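Local structure of nuclease-like protein (6GRB) at residues V212-F221 with E251-H259. The protein is a GEN1 Holliday junction-resolving enzyme that binds four-way DNA junctions and probably cuts them, and 5'-flaps, with the help of metal ions. Residues are numbered along the deposited sequence; the frame is centred on the assembly and turned at random.
With nucleotides of chain B; nucleotides of chain C.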
loop_
_atom_site.group_PDB
_atom_site.type_symbol
_atom_site.label_atom_id
_atom_site.label_comp_id
_atom_site.label_asym_id
_atom_site.label_seq_id
_atom_site.Cartn_x
_atom_site.Cartn_y
_atom_site.Cartn_z
ATOM N N VAL A 212 -29.784 4.415 6.106
ATOM C CA VAL A 212 -30.622 3.315 6.590
ATOM C C VAL A 212 -30.000 1.944 6.326
ATOM O O VAL A 212 -30.329 0.991 7.041
ATOM C CB VAL A 212 -32.071 3.344 6.046
ATOM C CG1 VAL A 212 -32.666 4.779 6.055
ATOM C CG2 VAL A 212 -32.185 2.707 4.673
ATOM N N ALA A 213 -29.084 1.808 5.360
ATOM C CA ALA A 213 -28.329 0.558 5.262
ATOM C C ALA A 213 -27.487 0.342 6.508
ATOM O O ALA A 213 -27.300 -0.794 6.959
ATOM C CB ALA A 213 -27.433 0.553 4.023
ATOM N N CYS A 214 -26.981 1.428 7.078
ATOM C CA CYS A 214 -26.053 1.333 8.191
ATOM C C CYS A 214 -26.772 1.040 9.498
ATOM O O CYS A 214 -26.228 0.341 10.355
ATOM C CB CYS A 214 -25.248 2.626 8.303
ATOM S SG CYS A 214 -23.816 2.458 9.349
ATOM N N GLN A 215 -27.976 1.581 9.687
ATOM C CA GLN A 215 -28.721 1.238 10.887
ATOM C C GLN A 215 -29.398 -0.123 10.759
ATOM O O GLN A 215 -29.739 -0.730 11.781
ATOM C CB GLN A 215 -29.724 2.357 11.250
ATOM C CG GLN A 215 -30.545 2.947 10.105
ATOM C CD GLN A 215 -30.903 4.424 10.295
ATOM O OE1 GLN A 215 -30.192 5.173 10.969
ATOM N NE2 GLN A 215 -31.995 4.848 9.674
ATOM N N ALA A 216 -29.557 -0.629 9.532
ATOM C CA ALA A 216 -29.885 -2.038 9.333
ATOM C C ALA A 216 -28.717 -2.932 9.738
ATOM O O ALA A 216 -28.895 -3.915 10.465
ATOM C CB ALA A 216 -30.265 -2.290 7.872
ATOM N N ALA A 217 -27.512 -2.612 9.254
ATOM C CA ALA A 217 -26.316 -3.341 9.669
ATOM C C ALA A 217 -26.193 -3.374 11.189
ATOM O O ALA A 217 -25.941 -4.430 11.781
ATOM C CB ALA A 217 -25.073 -2.709 9.044
ATOM N N LYS A 218 -26.391 -2.221 11.838
ATOM C CA LYS A 218 -26.301 -2.151 13.292
ATOM C C LYS A 218 -27.382 -2.987 13.966
ATOM O O LYS A 218 -27.150 -3.539 15.049
ATOM C CB LYS A 218 -26.393 -0.699 13.759
ATOM C CG LYS A 218 -25.254 0.182 13.283
ATOM C CD LYS A 218 -25.404 1.606 13.801
ATOM C CE LYS A 218 -25.228 1.665 15.311
ATOM N NZ LYS A 218 -23.903 1.106 15.722
ATOM N N ALA A 219 -28.561 -3.095 13.354
ATOM C CA ALA A 219 -29.631 -3.901 13.927
ATOM C C ALA A 219 -29.400 -5.400 13.773
ATOM O O ALA A 219 -30.222 -6.193 14.252
ATOM C CB ALA A 219 -30.969 -3.516 13.301
ATOM N N GLY A 220 -28.315 -5.808 13.119
ATOM C CA GLY A 220 -27.894 -7.187 13.107
ATOM C C GLY A 220 -28.134 -7.919 11.815
ATOM O O GLY A 220 -27.752 -9.090 11.712
ATOM N N PHE A 221 -28.736 -7.268 10.819
ATOM C CA PHE A 221 -29.137 -7.956 9.596
ATOM C C PHE A 221 -27.961 -8.386 8.721
ATOM O O PHE A 221 -28.165 -9.161 7.780
ATOM C CB PHE A 221 -30.091 -7.062 8.803
ATOM C CG PHE A 221 -31.386 -6.790 9.512
ATOM C CD1 PHE A 221 -32.521 -7.548 9.235
ATOM C CD2 PHE A 221 -31.473 -5.786 10.470
ATOM C CE1 PHE A 221 -33.720 -7.297 9.897
ATOM C CE2 PHE A 221 -32.670 -5.530 11.129
ATOM C CZ PHE A 221 -33.792 -6.285 10.840
ATOM N N GLU A 251 -40.879 -1.377 14.164
ATOM C CA GLU A 251 -41.407 -1.866 15.435
ATOM C C GLU A 251 -40.315 -1.926 16.502
ATOM O O GLU A 251 -40.506 -1.445 17.623
ATOM C CB GLU A 251 -42.059 -3.236 15.244
ATOM N N SER A 252 -39.157 -2.503 16.174
ATOM C CA SER A 252 -38.019 -2.453 17.086
ATOM C C SER A 252 -37.328 -1.090 17.097
ATOM O O SER A 252 -36.291 -0.941 17.759
ATOM C CB SER A 252 -36.983 -3.535 16.737
ATOM O OG SER A 252 -37.532 -4.837 16.823
ATOM N N GLY A 253 -37.872 -0.102 16.391
ATOM C CA GLY A 253 -37.217 1.196 16.302
ATOM C C GLY A 253 -35.793 1.114 15.795
ATOM O O GLY A 253 -34.909 1.820 16.301
ATOM N N PHE A 254 -35.546 0.259 14.792
ATOM C CA PHE A 254 -34.184 0.057 14.308
ATOM C C PHE A 254 -33.650 1.228 13.483
ATOM O O PHE A 254 -32.437 1.288 13.244
ATOM C CB PHE A 254 -34.099 -1.217 13.468
ATOM C CG PHE A 254 -34.006 -2.476 14.271
ATOM C CD1 PHE A 254 -33.533 -2.461 15.572
ATOM C CD2 PHE A 254 -34.382 -3.688 13.709
ATOM C CE1 PHE A 254 -33.452 -3.631 16.303
ATOM C CE2 PHE A 254 -34.299 -4.856 14.430
ATOM C CZ PHE A 254 -33.832 -4.829 15.728
ATOM N N PHE A 255 -34.515 2.138 13.053
ATOM C CA PHE A 255 -34.098 3.299 12.270
ATOM C C PHE A 255 -34.603 4.610 12.813
ATOM O O PHE A 255 -35.202 4.676 13.864
ATOM C CB PHE A 255 -34.645 3.214 10.858
ATOM C CG PHE A 255 -34.688 1.847 10.321
ATOM C CD1 PHE A 255 -33.731 1.421 9.438
ATOM C CD2 PHE A 255 -35.666 0.993 10.699
ATOM C CE1 PHE A 255 -33.755 0.153 8.928
ATOM C CE2 PHE A 255 -35.706 -0.277 10.200
ATOM C CZ PHE A 255 -34.749 -0.702 9.314
ATOM N N ARG A 256 -34.343 5.662 12.061
ATOM C CA ARG A 256 -34.832 6.993 12.397
ATOM C C ARG A 256 -36.300 7.168 12.019
ATOM O O ARG A 256 -37.075 7.762 12.775
ATOM C CB ARG A 256 -33.964 8.032 11.687
ATOM C CG ARG A 256 -33.497 7.539 10.313
ATOM C CD ARG A 256 -32.926 8.638 9.399
ATOM N NE ARG A 256 -32.948 8.210 7.994
ATOM C CZ ARG A 256 -33.866 8.591 7.100
ATOM N NH1 ARG A 256 -34.845 9.447 7.442
ATOM N NH2 ARG A 256 -33.788 8.131 5.849
ATOM N N THR A 257 -36.704 6.683 10.848
ATOM C CA THR A 257 -38.065 6.869 10.366
ATOM C C THR A 257 -38.608 5.548 9.831
ATOM O O THR A 257 -37.899 4.539 9.758
ATOM C CB THR A 257 -38.145 7.959 9.280
ATOM O OG1 THR A 257 -37.151 7.728 8.272
ATOM C CG2 THR A 257 -37.925 9.333 9.881
ATOM N N LYS A 258 -39.898 5.555 9.499
ATOM C CA LYS A 258 -40.477 4.480 8.714
ATOM C C LYS A 258 -40.065 4.636 7.250
ATOM O O LYS A 258 -39.667 5.717 6.800
ATOM C CB LYS A 258 -42.000 4.475 8.842
ATOM N N HIS A 259 -40.154 3.533 6.509
ATOM C CA HIS A 259 -39.748 3.502 5.104
ATOM C C HIS A 259 -40.725 2.646 4.303
ATOM O O HIS A 259 -40.343 1.735 3.566
ATOM C CB HIS A 259 -38.301 3.015 4.975
ATOM C CG HIS A 259 -37.315 3.904 5.666
ATOM N ND1 HIS A 259 -36.853 3.653 6.941
ATOM C CD2 HIS A 259 -36.752 5.074 5.284
ATOM C CE1 HIS A 259 -36.028 4.617 7.303
ATOM N NE2 HIS A 259 -35.951 5.493 6.318
ATOM P P DT B 12 -41.759 7.580 3.134
ATOM O OP1 DT B 12 -41.429 6.142 3.297
ATOM O OP2 DT B 12 -43.039 7.971 2.502
ATOM O "O5'" DT B 12 -41.641 8.269 4.575
ATOM C "C5'" DT B 12 -40.356 8.433 5.187
ATOM C "C4'" DT B 12 -40.427 9.403 6.358
ATOM O "O4'" DT B 12 -40.362 10.764 5.883
ATOM C "C3'" DT B 12 -41.680 9.298 7.222
ATOM O "O3'" DT B 12 -41.281 8.911 8.527
ATOM C "C2'" DT B 12 -42.312 10.716 7.177
ATOM C "C1'" DT B 12 -41.160 11.598 6.690
ATOM N N1 DT B 12 -41.563 12.798 5.829
ATOM C C2 DT B 12 -41.080 14.075 6.130
ATOM O O2 DT B 12 -40.383 14.327 7.097
ATOM N N3 DT B 12 -41.464 15.058 5.252
ATOM C C4 DT B 12 -42.258 14.910 4.124
ATOM O O4 DT B 12 -42.565 15.865 3.398
ATOM C C5 DT B 12 -42.714 13.554 3.859
ATOM C C7 DT B 12 -43.583 13.265 2.667
ATOM C C6 DT B 12 -42.336 12.580 4.707
ATOM P P DC C 8 -29.928 11.419 8.119
ATOM O OP1 DC C 8 -29.793 10.320 9.107
ATOM O OP2 DC C 8 -28.890 12.464 7.975
ATOM O "O5'" DC C 8 -30.118 10.788 6.671
ATOM C "C5'" DC C 8 -31.405 10.487 6.207
ATOM C "C4'" DC C 8 -31.439 10.519 4.704
ATOM O "O4'" DC C 8 -31.792 11.830 4.253
ATOM C "C3'" DC C 8 -30.105 10.203 4.045
ATOM O "O3'" DC C 8 -30.167 8.890 3.548
ATOM C "C2'" DC C 8 -29.966 11.251 2.920
ATOM C "C1'" DC C 8 -31.305 11.979 2.951
ATOM N N1 DC C 8 -31.225 13.432 2.662
ATOM C C2 DC C 8 -31.982 13.961 1.616
ATOM O O2 DC C 8 -32.682 13.195 0.940
ATOM N N3 DC C 8 -31.930 15.299 1.374
ATOM C C4 DC C 8 -31.156 16.085 2.134
ATOM N N4 DC C 8 -31.126 17.395 1.858
ATOM C C5 DC C 8 -30.380 15.557 3.210
ATOM C C6 DC C 8 -30.449 14.241 3.441
ATOM P P DG B 13 -42.353 8.551 9.664
ATOM O OP1 DG B 13 -41.695 7.540 10.532
ATOM O OP2 DG B 13 -43.682 8.279 9.066
ATOM O "O5'" DG B 13 -42.499 9.931 10.457
ATOM C "C5'" DG B 13 -41.325 10.712 10.745
ATOM C "C4'" DG B 13 -41.714 12.076 11.288
ATOM O "O4'" DG B 13 -41.966 12.994 10.185
ATOM C "C3'" DG B 13 -42.987 12.095 12.144
ATOM O "O3'" DG B 13 -42.830 13.022 13.186
ATOM C "C2'" DG B 13 -44.035 12.584 11.158
ATOM C "C1'" DG B 13 -43.220 13.605 10.390
ATOM N N9 DG B 13 -43.807 13.953 9.105
ATOM C C8 DG B 13 -44.605 13.152 8.322
ATOM N N7 DG B 13 -45.012 13.736 7.230
ATOM C C5 DG B 13 -44.463 15.017 7.299
ATOM C C6 DG B 13 -44.562 16.107 6.398
ATOM O O6 DG B 13 -45.174 16.159 5.325
ATOM N N1 DG B 13 -43.851 17.217 6.848
ATOM C C2 DG B 13 -43.138 17.274 8.025
ATOM N N2 DG B 13 -42.519 18.435 8.286
ATOM N N3 DG B 13 -43.031 16.264 8.880
ATOM C C4 DG B 13 -43.718 15.167 8.453
#
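Ala219 sets its CB over the centre of the Phe254 ring, 3.4 Å from the centroid, a CH-pi contact that joins helix 210-226 to the loop after helix 237-249. Phe221 adds its ring edge, CE2 lying 3.6 Å from Phe254 CD2, with the two planes at 85°. The tight, buried part is apolar: the Phe255 ring packs beside Val212 and Ala216 and reaches Leu247 of helix 237-249. Gln215 crosses Phe255 obliquely, its NE2 at the ring edge, 3.3 Å from Phe255 CB; it meets Arg256 CG at 3.1 Å, at about a right angle. No hydrogen bond joins the segments. Val212 CG1, beside its own backbone N (chi1 -43°), touches His259 NE2 at 3.4 Å. The margins are partly exposed: Phe254, its far face under the exposed Ser252, and Arg256 at the DNA. One guanidinium face lies over DC8 of chain C, CZ to C5' 3.2 Å; toward the rim of the opposite face stands His259 NE2, the imidazole edge-on. With a serine in place of Arg256, the charged plane between them is gone, and the imidazole would probably be freer to turn. Lys258 N bonds DG13 OP1 of chain B. Helix 210-226, packed on helix 191-196, is consistent with the second helix of this family's helix-two-turn-helix element.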